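Local coordinates for protein acyl-CoA hydrolase (Bacillus halodurans, PDB 1VPM) that binds coenzyme A and, as a hot-dog-fold member of the acyl-CoA hydrolase family, probably hydrolyses long-chain fatty acyl-CoA thioesters, at residues N63-T68 against V127-S132; E87-V92 against Y103-S108. All blocks are in the same frame, centred on the assembly; numbering follows the deposited sequence.

Contact 1: N63-T68 against V127-S132. With COA (coenzyme A), chain D.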
ATOM      1  N   ASN A  63      20.219  -6.430 -18.627  1.00 22.77           N
ATOM      2  CA  ASN A  63      19.676  -5.200 -19.183  1.00 22.85           C
ATOM      3  C   ASN A  63      18.359  -5.433 -19.952  1.00 21.90           C
ATOM      4  O   ASN A  63      18.186  -5.017 -21.097  1.00 22.81           O
ATOM      5  CB  ASN A  63      20.737  -4.490 -20.030  1.00 24.76           C
ATOM      6  CG  ASN A  63      21.955  -4.053 -19.215  1.00 27.10           C
ATOM      7  OD1 ASN A  63      22.988  -4.716 -19.228  1.00 25.95           O
ATOM      8  ND2 ASN A  63      21.813  -2.968 -18.465  1.00 33.88           N
ATOM      9  N   SER A  64      17.411  -6.081 -19.270  1.00 23.05           N
ATOM     10  CA  SER A  64      16.179  -6.569 -19.875  1.00 24.60           C
ATOM     11  C   SER A  64      15.103  -6.634 -18.845  1.00 23.58           C
ATOM     12  O   SER A  64      15.384  -6.786 -17.668  1.00 23.52           O
ATOM     13  CB  SER A  64      16.331  -8.007 -20.425  0.65 23.62           C
ATOM     14  OG  SER A  64      17.342  -8.090 -21.411  0.65 36.61           O
ATOM     15  N   ALA A  65      13.849  -6.610 -19.290  1.00 23.55           N
ATOM     16  CA  ALA A  65      12.785  -7.119 -18.429  1.00 24.61           C
ATOM     17  C   ALA A  65      13.074  -8.582 -18.079  1.00 24.24           C
ATOM     18  O   ALA A  65      13.734  -9.298 -18.838  1.00 22.47           O
ATOM     19  CB  ALA A  65      11.443  -7.034 -19.145  1.00 25.40           C
ATOM     20  N   VAL A  66      12.576  -9.012 -16.926  1.00 23.41           N
ATOM     21  CA  VAL A  66      12.747 -10.395 -16.493  1.00 21.89           C
ATOM     22  C   VAL A  66      11.452 -10.930 -15.901  1.00 21.59           C
ATOM     23  O   VAL A  66      10.567 -10.172 -15.510  1.00 21.64           O
ATOM     24  CB  VAL A  66      13.909 -10.536 -15.504  1.00 19.90           C
ATOM     25  CG1 VAL A  66      15.168 -10.034 -16.088  1.00 22.66           C
ATOM     26  CG2 VAL A  66      13.608  -9.761 -14.187  1.00 23.96           C
ATOM     27  N   VAL A  67      11.341 -12.255 -15.845  1.00 21.50           N
ATOM     28  CA  VAL A  67      10.231 -12.895 -15.147  1.00 23.15           C
ATOM     29  C   VAL A  67      10.832 -13.986 -14.270  1.00 22.14           C
ATOM     30  O   VAL A  67      11.919 -14.487 -14.557  1.00 22.51           O
ATOM     31  CB  VAL A  67       9.201 -13.551 -16.092  1.00 24.29           C
ATOM     32  CG1 VAL A  67       8.525 -12.485 -16.956  1.00 25.79           C
ATOM     33  CG2 VAL A  67       9.807 -14.609 -16.960  1.00 25.76           C
ATOM     34  N   THR A  68      10.133 -14.301 -13.182  1.00 22.35           N
ATOM     35  CA  THR A  68      10.592 -15.336 -12.274  1.00 21.09           C
ATOM     36  C   THR A  68      10.107 -16.700 -12.762  1.00 21.52           C
ATOM     37  O   THR A  68       8.908 -16.932 -12.857  1.00 23.36           O
ATOM     38  CB  THR A  68      10.083 -15.101 -10.884  1.00 23.07           C
ATOM     39  OG1 THR A  68      10.501 -13.792 -10.452  1.00 26.82           O
ATOM     40  CG2 THR A  68      10.627 -16.193  -9.914  1.00 21.54           C
ATOM     41  N   VAL A 127      14.345 -15.313 -15.871  1.00 22.45           N
ATOM     42  CA  VAL A 127      14.442 -15.423 -17.325  1.00 21.91           C
ATOM     43  C   VAL A 127      14.327 -14.059 -17.916  1.00 24.07           C
ATOM     44  O   VAL A 127      13.388 -13.363 -17.613  1.00 22.12           O
ATOM     45  CB  VAL A 127      13.379 -16.402 -17.898  1.00 22.99           C
ATOM     46  CG1 VAL A 127      13.450 -16.432 -19.405  1.00 21.89           C
ATOM     47  CG2 VAL A 127      13.642 -17.795 -17.356  1.00 24.70           C
ATOM     48  N   ALA A 128      15.296 -13.660 -18.728  1.00 24.81           N
ATOM     49  CA  ALA A 128      15.230 -12.375 -19.446  1.00 21.80           C
ATOM     50  C   ALA A 128      14.249 -12.505 -20.584  1.00 22.48           C
ATOM     51  O   ALA A 128      14.250 -13.542 -21.266  1.00 22.58           O
ATOM     52  CB  ALA A 128      16.611 -12.027 -20.006  1.00 20.72           C
ATOM     53  N   VAL A 129      13.432 -11.484 -20.795  1.00 23.14           N
ATOM     54  CA  VAL A 129      12.460 -11.460 -21.867  1.00 25.64           C
ATOM     55  C   VAL A 129      12.566 -10.203 -22.726  1.00 27.55           C
ATOM     56  O   VAL A 129      12.883  -9.127 -22.202  1.00 27.95           O
ATOM     57  CB  VAL A 129      11.016 -11.642 -21.363  1.00 25.00           C
ATOM     58  CG1 VAL A 129      10.885 -12.959 -20.615  1.00 25.95           C
ATOM     59  CG2 VAL A 129      10.509 -10.468 -20.527  1.00 28.63           C
ATOM     60  N   ASP A 130      12.313 -10.366 -24.029  1.00 30.44           N
ATOM     61  CA  ASP A 130      12.289  -9.228 -24.972  1.00 31.23           C
ATOM     62  C   ASP A 130      10.951  -8.505 -24.828  1.00 33.40           C
ATOM     63  O   ASP A 130      10.128  -8.892 -23.996  1.00 33.05           O
ATOM     64  CB  ASP A 130      12.557  -9.663 -26.431  1.00 30.67           C
ATOM     65  CG  ASP A 130      11.485 -10.586 -26.993  1.00 33.02           C
ATOM     66  OD1 ASP A 130      10.338 -10.611 -26.503  1.00 35.58           O
ATOM     67  OD2 ASP A 130      11.805 -11.329 -27.940  1.00 36.56           O
ATOM     68  N   GLU A 131      10.714  -7.478 -25.640  1.00 36.83           N
ATOM     69  CA  GLU A 131       9.513  -6.641 -25.466  1.00 39.86           C
ATOM     70  C   GLU A 131       8.189  -7.351 -25.758  1.00 41.07           C
ATOM     71  O   GLU A 131       7.121  -6.880 -25.346  1.00 44.52           O
ATOM     72  CB  GLU A 131       9.635  -5.358 -26.271  1.00 41.62           C
ATOM     73  CG  GLU A 131      10.726  -4.437 -25.704  1.00 48.97           C
ATOM     74  N   SER A 132       8.263  -8.497 -26.424  1.00 41.40           N
ATOM     75  CA  SER A 132       7.106  -9.356 -26.622  1.00 41.48           C
ATOM     76  C   SER A 132       6.985 -10.420 -25.547  1.00 40.37           C
ATOM     77  O   SER A 132       6.097 -11.267 -25.618  1.00 38.28           O
ATOM     78  CB  SER A 132       7.199 -10.045 -27.975  1.00 43.08           C
ATOM     79  OG  SER A 132       8.270 -10.966 -27.989  1.00 51.52           O
TER
HETATM   80  N1A COA D 200      12.737 -23.499 -13.058  1.00 40.26           N
HETATM   81  C2A COA D 200      13.997 -23.186 -13.480  1.00 36.99           C
HETATM   82  N3A COA D 200      14.215 -22.877 -14.834  1.00 46.57           N
HETATM   83  C4A COA D 200      13.170 -22.878 -15.710  1.00 43.35           C
HETATM   84  C5A COA D 200      11.872 -23.210 -15.285  1.00 39.37           C
HETATM   85  C6A COA D 200      11.648 -23.533 -13.943  1.00 44.11           C
HETATM   86  N6A COA D 200      10.440 -23.991 -13.569  1.00 32.59           N
HETATM   87  N7A COA D 200      11.047 -23.154 -16.376  1.00 47.29           N
HETATM   88  C8A COA D 200      11.789 -22.792 -17.460  1.00 42.54           C
HETATM   89  N9A COA D 200      13.092 -22.628 -17.060  1.00 41.57           N
HETATM   90  C1B COA D 200      14.162 -22.067 -17.862  1.00 41.50           C
HETATM   91  C2B COA D 200      14.514 -23.007 -18.993  1.00 48.33           C
HETATM   92  O2B COA D 200      15.323 -24.056 -18.532  1.00 47.99           O
HETATM   93  C3B COA D 200      15.217 -22.058 -19.950  1.00 45.21           C
HETATM   94  O3B COA D 200      16.585 -22.069 -19.581  1.00 45.02           O
HETATM   95  P3B COA D 200      17.789 -21.764 -20.582  1.00 37.19           P
HETATM   96  O7A COA D 200      18.273 -23.049 -21.122  1.00 45.49           O
HETATM   97  O8A COA D 200      18.936 -21.105 -19.929  1.00 39.96           O
HETATM   98  O9A COA D 200      17.271 -20.793 -21.603  1.00 39.67           O
HETATM   99  C4B COA D 200      14.490 -20.726 -19.710  1.00 49.56           C
HETATM  100  O4B COA D 200      13.693 -20.930 -18.541  1.00 44.14           O
HETATM  101  C5B COA D 200      13.546 -20.312 -20.842  1.00 50.78           C
HETATM  102  O5B COA D 200      12.606 -21.366 -21.042  1.00 62.39           O
HETATM  103  P1A COA D 200      12.227 -21.988 -22.509  1.00 66.29           P
HETATM  104  O1A COA D 200      12.017 -23.481 -22.361  1.00 66.88           O
HETATM  105  O2A COA D 200      13.247 -21.604 -23.562  1.00 65.29           O
HETATM  106  O3A COA D 200      10.862 -21.254 -22.955  1.00 65.73           O
HETATM  107  P2A COA D 200       9.437 -21.237 -22.185  1.00 62.22           P
HETATM  108  O4A COA D 200       9.113 -22.633 -21.678  1.00 55.01           O
HETATM  109  O5A COA D 200       8.441 -20.630 -23.160  1.00 66.24           O
HETATM  110  O6A COA D 200       9.602 -20.200 -20.943  1.00 62.84           O
HETATM  111  CBP COA D 200       9.072 -19.618 -18.685  1.00 59.10           C
HETATM  112  CCP COA D 200       9.746 -20.639 -19.602  1.00 59.87           C
HETATM  113  CDP COA D 200       9.592 -19.787 -17.254  1.00 55.95           C
HETATM  114  CEP COA D 200       9.467 -18.222 -19.210  1.00 53.51           C
HETATM  115  CAP COA D 200       7.530 -19.824 -18.738  1.00 56.88           C
HETATM  116  OAP COA D 200       7.075 -21.121 -18.370  1.00 56.45           O
HETATM  117  C9P COA D 200       6.839 -18.761 -17.905  1.00 57.40           C
HETATM  118  O9P COA D 200       6.663 -17.502 -18.512  1.00 48.04           O
HETATM  119  N8P COA D 200       6.438 -18.999 -16.646  1.00 37.96           N
HETATM  120  C7P COA D 200       5.797 -17.902 -15.948  1.00 43.59           C
HETATM  121  C6P COA D 200       6.824 -16.897 -15.417  1.00 43.62           C
HETATM  122  C5P COA D 200       6.140 -15.806 -14.619  1.00 43.12           C
HETATM  123  O5P COA D 200       5.352 -15.038 -15.209  1.00 54.69           O
HETATM  124  N4P COA D 200       6.402 -15.734 -13.310  1.00 36.08           N
HETATM  125  C3P COA D 200       5.847 -14.689 -12.491  1.00 35.54           C
HETATM  126  C2P COA D 200       4.628 -15.038 -11.636  1.00 31.25           C
HETATM  127  S1P COA D 200       3.240 -16.036 -12.326  1.00 40.10           S
HETATM  128  O   HOH W   1      13.307  -6.422 -22.167  1.00 32.83           O
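V67 CG2 sits among V127 and V129, 4.1 Å from V127 CB and 4.2 Å from V129 CG1, at the antiparallel pairing of strands 65-75 and 116-129 at the edge of this chain's hot-dog sheet. With V67 CG1 anti to the carbonyl carbon (chi1 -64°), CG2 falls between the backbone N and the carbonyl carbon, where it faces V127 CB and also the pantetheine carbon C6P of coenzyme A. Farther along the same face, V129 CG2 meets A65 CB at 3.8 Å, and L38 and H37 of the second subunit cover V129 and A65. V66 and A128, a non-hydrogen-bonded pair, face the other way, toward helix 43-62.

V67 and V127 form a hydrogen-bonded pair, each N donating to the other's O. At A65, V129 N bonds A65 O from 37° above the carbonyl plane; in the return direction water 1 stands between, accepting from A65 N and donating to V129 O.

The ligand lies along the V67-V127 side. V127 CG2 is 3.4 Å from ribose O4B, while T98 and S99, beside V127, also hydrogen-bond the ligand. T68 OG1 bonds D51, and it is the T68 carbonyl that meets the ligand. The pantetheine amide N4P donates to T68 O at 2.8 Å, its N-H bent to 139° at the hydrogen.

Contact 2: E87-V92 against Y103-S108; sequences ELEGFV and YVRVHS
Strands 87-92 and 103-108 run antiparallel at 169°, their axes 4.7 Å apart, as the two arms of a beta hairpin. E87-H107, E89-R105 and F91-Y103 are hydrogen-bonded pairs; L88-V106 and G90-V104 alternate with them, and the G90 CA hydrogen approaches Y103 O.

On the face carrying E87, E89 and F91, E89 and R105 lie side by side. R105 NE gives E89 OE1 a nearly straight salt-bridge hydrogen bond of 2.9 Å, in the guanidinium plane but 53° out of the carboxylate plane; water 3 links E89 OE2 to R105 NH2. F91 CG stands between the backbone N and the carbonyl carbon (chi1 49°), which brings ring atom CE1 over a guanidinium face, 3.8 Å from R105 NH2, and CZ 3.5 Å from Y103 CD2. A leucine replacing R105 would probably cost E89 OE1 and E147 of helix 146-166 this cationic partner, leaving E89 only R23 of its two arginines, and take the guanidinium from the F91 ring edge. Water 2 bridges H107 ND1 and E87 O.

On the opposite face L88 CD2 packs on V106 CG2 at 3.7 Å. Y49, I53 and I50 of helix 43-62 cover these two, while strands 24-29 and 116-129 flank the hairpin.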
ATOM      1  N   GLU A  87      17.813  -6.950   5.786  1.00 23.41           N
ATOM      2  CA  GLU A  87      18.881  -6.665   4.843  1.00 22.14           C
ATOM      3  C   GLU A  87      18.915  -7.827   3.819  1.00 23.87           C
ATOM      4  O   GLU A  87      19.088  -8.941   4.216  1.00 28.04           O
ATOM      5  CB  GLU A  87      20.209  -6.635   5.574  1.00 25.80           C
ATOM      6  CG  GLU A  87      20.219  -5.717   6.817  1.00 41.54           C
ATOM      7  CD  GLU A  87      21.531  -5.834   7.661  1.00 43.41           C
ATOM      8  OE1 GLU A  87      22.308  -6.836   7.482  1.00 48.06           O
ATOM      9  OE2 GLU A  87      21.752  -4.904   8.489  1.00 59.30           O
ATOM     10  N   LEU A  88      18.844  -7.484   2.555  1.00 22.91           N
ATOM     11  CA  LEU A  88      18.876  -8.459   1.502  1.00 19.68           C
ATOM     12  C   LEU A  88      20.033  -8.166   0.548  1.00 22.91           C
ATOM     13  O   LEU A  88      20.316  -6.964   0.273  1.00 27.89           O
ATOM     14  CB  LEU A  88      17.556  -8.441   0.717  1.00 22.61           C
ATOM     15  CG  LEU A  88      16.242  -8.799   1.464  1.00 20.05           C
ATOM     16  CD1 LEU A  88      15.508  -7.503   1.827  1.00 25.85           C
ATOM     17  CD2 LEU A  88      15.384  -9.660   0.601  1.00 25.67           C
ATOM     18  N   GLU A  89      20.616  -9.251   0.026  1.00 25.59           N
ATOM     19  CA  GLU A  89      21.667  -9.133  -0.984  1.00 23.99           C
ATOM     20  C   GLU A  89      21.490 -10.214  -2.016  1.00 24.76           C
ATOM     21  O   GLU A  89      21.316 -11.359  -1.653  1.00 23.04           O
ATOM     22  CB  GLU A  89      23.049  -9.256  -0.332  1.00 24.11           C
ATOM     23  CG  GLU A  89      24.203  -9.102  -1.319  1.00 29.43           C
ATOM     24  CD  GLU A  89      25.566  -9.357  -0.708  1.00 34.49           C
ATOM     25  OE1 GLU A  89      25.694  -9.789   0.455  1.00 32.63           O
ATOM     26  OE2 GLU A  89      26.550  -9.095  -1.404  1.00 42.83           O
ATOM     27  N   GLY A  90      21.555  -9.839  -3.270  1.00 22.97           N
ATOM     28  CA  GLY A  90      21.376 -10.749  -4.367  1.00 23.36           C
ATOM     29  C   GLY A  90      22.502 -10.597  -5.384  1.00 22.24           C
ATOM     30  O   GLY A  90      23.041  -9.482  -5.549  1.00 23.76           O
ATOM     31  N   PHE A  91      22.841 -11.696  -6.018  1.00 24.20           N
ATOM     32  CA  PHE A  91      23.694 -11.670  -7.208  1.00 24.91           C
ATOM     33  C   PHE A  91      23.506 -12.880  -8.081  1.00 22.63           C
ATOM     34  O   PHE A  91      23.092 -13.943  -7.624  1.00 20.66           O
ATOM     35  CB  PHE A  91      25.163 -11.483  -6.823  1.00 21.99           C
ATOM     36  CG  PHE A  91      25.649 -12.392  -5.756  1.00 22.98           C
ATOM     37  CD1 PHE A  91      25.583 -12.022  -4.417  1.00 27.54           C
ATOM     38  CD2 PHE A  91      26.271 -13.576  -6.084  1.00 26.29           C
ATOM     39  CE1 PHE A  91      26.102 -12.844  -3.441  1.00 29.31           C
ATOM     40  CE2 PHE A  91      26.794 -14.394  -5.107  1.00 30.68           C
ATOM     41  CZ  PHE A  91      26.721 -14.008  -3.784  1.00 28.81           C
ATOM     42  N   VAL A  92      23.786 -12.679  -9.366  1.00 20.48           N
ATOM     43  CA  VAL A  92      23.729 -13.744 -10.354  1.00 21.12           C
ATOM     44  C   VAL A  92      24.926 -14.636 -10.097  1.00 21.99           C
ATOM     45  O   VAL A  92      26.062 -14.163 -10.044  1.00 22.85           O
ATOM     46  CB  VAL A  92      23.745 -13.176 -11.806  1.00 19.51           C
ATOM     47  CG1 VAL A  92      23.848 -14.290 -12.803  1.00 20.77           C
ATOM     48  CG2 VAL A  92      22.527 -12.387 -12.067  1.00 21.58           C
ATOM     49  N   TYR A 103      21.236 -15.927  -6.443  1.00 22.22           N
ATOM     50  CA  TYR A 103      21.344 -16.220  -5.003  1.00 23.11           C
ATOM     51  C   TYR A 103      20.953 -14.981  -4.217  1.00 22.97           C
ATOM     52  O   TYR A 103      21.399 -13.860  -4.509  1.00 22.11           O
ATOM     53  CB  TYR A 103      22.788 -16.662  -4.680  1.00 23.45           C
ATOM     54  CG  TYR A 103      23.115 -16.656  -3.197  1.00 24.21           C
ATOM     55  CD1 TYR A 103      22.742 -17.707  -2.378  1.00 25.98           C
ATOM     56  CD2 TYR A 103      23.774 -15.560  -2.611  1.00 27.52           C
ATOM     57  CE1 TYR A 103      23.054 -17.691  -0.999  1.00 24.69           C
ATOM     58  CE2 TYR A 103      24.105 -15.549  -1.268  1.00 29.66           C
ATOM     59  CZ  TYR A 103      23.716 -16.568  -0.457  1.00 24.31           C
ATOM     60  OH  TYR A 103      24.069 -16.489   0.863  1.00 24.03           O
ATOM     61  N   VAL A 104      20.125 -15.183  -3.198  1.00 22.60           N
ATOM     62  CA  VAL A 104      19.722 -14.143  -2.291  1.00 22.47           C
ATOM     63  C   VAL A 104      19.963 -14.589  -0.851  1.00 24.12           C
ATOM     64  O   VAL A 104      19.529 -15.627  -0.462  1.00 21.70           O
ATOM     65  CB  VAL A 104      18.245 -13.746  -2.493  1.00 24.01           C
ATOM     66  CG1 VAL A 104      17.852 -12.637  -1.546  1.00 21.92           C
ATOM     67  CG2 VAL A 104      17.981 -13.260  -3.923  1.00 25.00           C
ATOM     68  N   ARG A 105      20.545 -13.687  -0.047  1.00 22.41           N
ATOM     69  CA  ARG A 105      20.681 -13.875   1.410  1.00 24.14           C
ATOM     70  C   ARG A 105      19.928 -12.766   2.112  1.00 22.66           C
ATOM     71  O   ARG A 105      19.955 -11.578   1.705  1.00 25.33           O
ATOM     72  CB  ARG A 105      22.123 -13.951   1.865  1.00 27.27           C
ATOM     73  CG  ARG A 105      23.105 -12.954   1.306  1.00 24.08           C
ATOM     74  CD  ARG A 105      24.467 -13.101   2.044  1.00 27.09           C
ATOM     75  NE  ARG A 105      25.555 -12.539   1.251  1.00 26.62           N
ATOM     76  CZ  ARG A 105      26.591 -13.255   0.800  1.00 31.06           C
ATOM     77  NH1 ARG A 105      26.687 -14.563   1.002  1.00 31.70           N
ATOM     78  NH2 ARG A 105      27.525 -12.657   0.089  1.00 31.98           N
ATOM     79  N   VAL A 106      19.275 -13.147   3.200  1.00 20.70           N
ATOM     80  CA  VAL A 106      18.477 -12.220   4.004  1.00 21.90           C
ATOM     81  C   VAL A 106      18.940 -12.316   5.479  1.00 22.66           C
ATOM     82  O   VAL A 106      19.075 -13.401   6.048  1.00 21.93           O
ATOM     83  CB  VAL A 106      16.980 -12.561   3.919  1.00 22.68           C
ATOM     84  CG1 VAL A 106      16.192 -11.570   4.743  1.00 22.27           C
ATOM     85  CG2 VAL A 106      16.484 -12.649   2.468  1.00 25.10           C
ATOM     86  N   HIS A 107      19.213 -11.160   6.080  1.00 22.16           N
ATOM     87  CA  HIS A 107      19.556 -11.031   7.519  1.00 24.03           C
ATOM     88  C   HIS A 107      18.579 -10.066   8.156  1.00 22.80           C
ATOM     89  O   HIS A 107      18.020  -9.192   7.475  1.00 26.80           O
ATOM     90  CB  HIS A 107      20.962 -10.442   7.734  1.00 21.80           C
ATOM     91  CG  HIS A 107      22.062 -11.391   7.387  1.00 25.60           C
ATOM     92  ND1 HIS A 107      22.450 -11.632   6.084  1.00 27.47           N
ATOM     93  CD2 HIS A 107      22.847 -12.155   8.177  1.00 30.15           C
ATOM     94  CE1 HIS A 107      23.439 -12.516   6.096  1.00 34.69           C
ATOM     95  NE2 HIS A 107      23.705 -12.844   7.354  1.00 28.70           N
ATOM     96  N   SER A 108      18.348 -10.264   9.450  1.00 23.97           N
ATOM     97  CA  SER A 108      17.666  -9.253  10.266  1.00 25.35           C
ATOM     98  C   SER A 108      18.704  -8.473  11.033  1.00 25.12           C
ATOM     99  O   SER A 108      19.702  -9.037  11.481  1.00 25.18           O
ATOM    100  CB  SER A 108      16.673  -9.882  11.237  1.00 27.09           C
ATOM    101  OG  SER A 108      17.334 -10.861  12.029  1.00 32.89           O
TER
HETATM  102  O   HOH W   2      21.844 -10.247   3.663  1.00 23.30           O
HETATM  103  O   HOH W   3      28.960  -9.983  -0.798  1.00 40.47           O

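Both contacts belong to one five-stranded antiparallel sheet, ordered 24-29, 85-95, 99-109, 116-129, 65-75. Contact 2 joins the second and third strands close to the chain's centre; contact 1 joins the last two, about 21 Å away centre to centre, with nearest atoms about 9 Å apart. Along the chain, both strands of contact 2 come between the two segments of contact 1, so a local hairpin is bracketed by a long-range pairing. Neighbouring strands 99-109 and 116-129 connect them, and helix 43-62 packs against both. Contact 1 meets coenzyme A and the second subunit, whereas contact 2 touches no other chain of the assembly and forms part of the sheet's interior.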